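PDB 5ZLI: glutamine synthetase from Helicobacter pylori, which belongs to the glutamine synthetase I-beta family, dodecameric enzymes whose subunits join a beta-grasp domain to a larger catalytic domain. Local coordinates for residues B[115-120]-B[380-385]. Numbering follows the deposited sequence.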
ATOM      1  N   ARG B 115      41.993  25.452  27.094  1.00 28.76           N
ATOM      2  CA  ARG B 115      42.261  25.035  28.461  1.00 31.47           C
ATOM      3  C   ARG B 115      43.600  25.602  28.976  1.00 39.71           C
ATOM      4  O   ARG B 115      43.743  25.861  30.182  1.00 37.65           O
ATOM      5  CB  ARG B 115      42.188  23.515  28.528  1.00 28.88           C
ATOM      6  CG  ARG B 115      42.081  23.017  29.902  1.00 29.89           C
ATOM      7  CD  ARG B 115      41.861  21.533  29.992  1.00 32.17           C
ATOM      8  NE  ARG B 115      42.946  21.019  30.815  1.00 38.25           N
ATOM      9  CZ  ARG B 115      42.863  20.735  32.111  1.00 34.69           C
ATOM     10  NH1 ARG B 115      41.723  20.875  32.758  1.00 34.26           N
ATOM     11  NH2 ARG B 115      43.937  20.309  32.755  1.00 42.83           N
ATOM     12  N   SER B 116      44.581  25.829  28.080  1.00 33.45           N
ATOM     13  CA  SER B 116      45.816  26.519  28.465  1.00 32.23           C
ATOM     14  C   SER B 116      45.546  27.983  28.797  1.00 34.68           C
ATOM     15  O   SER B 116      46.158  28.552  29.711  1.00 31.92           O
ATOM     16  CB  SER B 116      46.860  26.420  27.357  1.00 32.40           C
ATOM     17  OG  SER B 116      47.422  25.129  27.245  1.00 29.98           O
ATOM     18  N   ILE B 117      44.684  28.630  28.016  1.00 35.78           N
ATOM     19  CA  ILE B 117      44.246  29.975  28.360  1.00 35.64           C
ATOM     20  C   ILE B 117      43.626  29.999  29.755  1.00 33.71           C
ATOM     21  O   ILE B 117      43.933  30.879  30.562  1.00 34.98           O
ATOM     22  CB  ILE B 117      43.269  30.512  27.289  1.00 31.02           C
ATOM     23  CG1 ILE B 117      43.999  30.682  25.945  1.00 35.60           C
ATOM     24  CG2 ILE B 117      42.549  31.818  27.746  1.00 27.64           C
ATOM     25  CD1 ILE B 117      43.123  31.134  24.767  1.00 30.20           C
ATOM     26  N   ALA B 118      42.801  28.999  30.087  1.00 37.78           N
ATOM     27  CA  ALA B 118      42.069  29.029  31.355  1.00 35.96           C
ATOM     28  C   ALA B 118      42.976  28.911  32.555  1.00 38.38           C
ATOM     29  O   ALA B 118      42.595  29.353  33.638  1.00 42.16           O
ATOM     30  CB  ALA B 118      41.017  27.919  31.418  1.00 35.74           C
ATOM     31  N   LYS B 119      44.147  28.300  32.400  1.00 40.08           N
ATOM     32  CA  LYS B 119      45.113  28.332  33.481  1.00 34.77           C
ATOM     33  C   LYS B 119      45.828  29.673  33.493  1.00 40.41           C
ATOM     34  O   LYS B 119      45.878  30.343  34.526  1.00 42.34           O
ATOM     35  CB  LYS B 119      46.101  27.204  33.290  1.00 32.32           C
ATOM     36  CG  LYS B 119      45.445  25.877  33.381  1.00 33.37           C
ATOM     37  CD  LYS B 119      46.454  24.773  33.311  1.00 29.65           C
ATOM     38  CE  LYS B 119      45.743  23.445  33.365  1.00 38.31           C
ATOM     39  NZ  LYS B 119      46.624  22.264  33.261  1.00 37.50           N
ATOM     40  N   LYS B 120      46.219  30.167  32.322  1.00 38.93           N
ATOM     41  CA  LYS B 120      46.902  31.450  32.278  1.00 38.03           C
ATOM     42  C   LYS B 120      45.997  32.567  32.797  1.00 39.23           C
ATOM     43  O   LYS B 120      46.488  33.549  33.373  1.00 38.38           O
ATOM     44  CB  LYS B 120      47.380  31.686  30.843  1.00 38.27           C
ATOM     45  CG  LYS B 120      48.534  30.744  30.470  1.00 40.12           C
ATOM     46  CD  LYS B 120      49.040  30.888  29.040  1.00 37.86           C
ATOM     47  CE  LYS B 120      49.166  32.330  28.608  1.00 48.16           C
ATOM     48  NZ  LYS B 120      49.964  33.153  29.541  1.00 45.30           N
ATOM     49  N   ALA B 380      35.199  31.303  27.890  1.00 23.14           N
ATOM     50  CA  ALA B 380      34.176  32.079  28.589  1.00 27.33           C
ATOM     51  C   ALA B 380      34.625  32.422  30.015  1.00 37.94           C
ATOM     52  O   ALA B 380      34.658  33.602  30.411  1.00 33.95           O
ATOM     53  CB  ALA B 380      32.842  31.325  28.605  1.00 23.81           C
ATOM     54  N   PHE B 381      34.970  31.404  30.812  1.00 30.69           N
ATOM     55  CA  PHE B 381      35.370  31.678  32.190  1.00 31.47           C
ATOM     56  C   PHE B 381      36.612  32.556  32.227  1.00 33.72           C
ATOM     57  O   PHE B 381      36.644  33.579  32.928  1.00 35.11           O
ATOM     58  CB  PHE B 381      35.611  30.378  32.944  1.00 31.64           C
ATOM     59  CG  PHE B 381      34.402  29.534  33.070  1.00 29.61           C
ATOM     60  CD1 PHE B 381      33.145  30.069  32.853  1.00 28.83           C
ATOM     61  CD2 PHE B 381      34.510  28.202  33.386  1.00 31.35           C
ATOM     62  CE1 PHE B 381      32.040  29.299  32.966  1.00 24.46           C
ATOM     63  CE2 PHE B 381      33.397  27.421  33.495  1.00 31.11           C
ATOM     64  CZ  PHE B 381      32.163  27.973  33.288  1.00 30.98           C
ATOM     65  N   ALA B 382      37.637  32.179  31.452  1.00 27.61           N
ATOM     66  CA  ALA B 382      38.848  32.984  31.369  1.00 28.46           C
ATOM     67  C   ALA B 382      38.515  34.438  31.092  1.00 29.63           C
ATOM     68  O   ALA B 382      39.009  35.337  31.771  1.00 33.22           O
ATOM     69  CB  ALA B 382      39.779  32.429  30.302  1.00 29.19           C
ATOM     70  N   ALA B 383      37.718  34.695  30.058  1.00 34.10           N
ATOM     71  CA  ALA B 383      37.373  36.077  29.704  1.00 41.78           C
ATOM     72  C   ALA B 383      36.526  36.783  30.780  1.00 37.06           C
ATOM     73  O   ALA B 383      36.731  37.964  31.069  1.00 33.99           O
ATOM     74  CB  ALA B 383      36.673  36.093  28.345  1.00 35.47           C
ATOM     75  N   ILE B 384      35.551  36.098  31.365  1.00 40.21           N
ATOM     76  CA  ILE B 384      34.782  36.729  32.434  1.00 38.69           C
ATOM     77  C   ILE B 384      35.697  37.180  33.558  1.00 46.49           C
ATOM     78  O   ILE B 384      35.537  38.290  34.094  1.00 52.08           O
ATOM     79  CB  ILE B 384      33.675  35.786  32.924  1.00 35.98           C
ATOM     80  CG1 ILE B 384      32.496  35.895  31.957  1.00 32.22           C
ATOM     81  CG2 ILE B 384      33.293  36.095  34.346  1.00 36.21           C
ATOM     82  CD1 ILE B 384      31.599  34.705  31.953  1.00 37.66           C
ATOM     83  N   LEU B 385      36.680  36.346  33.925  1.00 41.18           N
ATOM     84  CA  LEU B 385      37.581  36.749  34.998  1.00 38.23           C
ATOM     85  C   LEU B 385      38.476  37.901  34.574  1.00 35.41           C
ATOM     86  O   LEU B 385      38.692  38.828  35.350  1.00 41.24           O
ATOM     87  CB  LEU B 385      38.396  35.567  35.492  1.00 37.25           C
ATOM     88  CG  LEU B 385      39.420  36.020  36.533  1.00 44.20           C
ATOM     89  CD1 LEU B 385      38.785  36.567  37.821  1.00 27.68           C
ATOM     90  CD2 LEU B 385      40.353  34.834  36.864  1.00 39.42           C
TER
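Ile117 and Ala382 meet methyl to methyl, an example of how a small residue on one helix lets a second helix come near. Ile117 CG2 lies 3.8 Å from Ala382 CB, the closest approach between the two segments. The branch is brought there by the first torsion: chi1 of -65° puts CG1 beside the backbone N and leaves CG2 anti to it. Ala382 CB also reaches the other backbone, 4.2 Å from Ala118 CA. With no longer side chain at Ala118 or Ala382 to hold the helices apart, Ala118 CA and Ala382 CA are 5.1 Å apart, the nearest CA pair of the two segments.

Both helices, 114-128 and 377-393, fall in the catalytic domain of the glutamine synthetase fold, and the contact joins parts of it 260 residues apart in sequence. All three touching residues are buried, and Phe446 from a loop packs on both Ile117 and Ala382. Leu238 of helix 238-258 touches both Ala118 and Phe381, whose ring stacks with that of Phe136.

The ionic contacts belong to another side of helix 114-128. Lys119 points away from helix 377-393 and forms salt bridges with Asp80 and Asp100, on the paired strands 74-81 and 94-103 of the beta-grasp sheet, whereas Arg115 pairs with Asp80 and with Asp243 of helix 238-258.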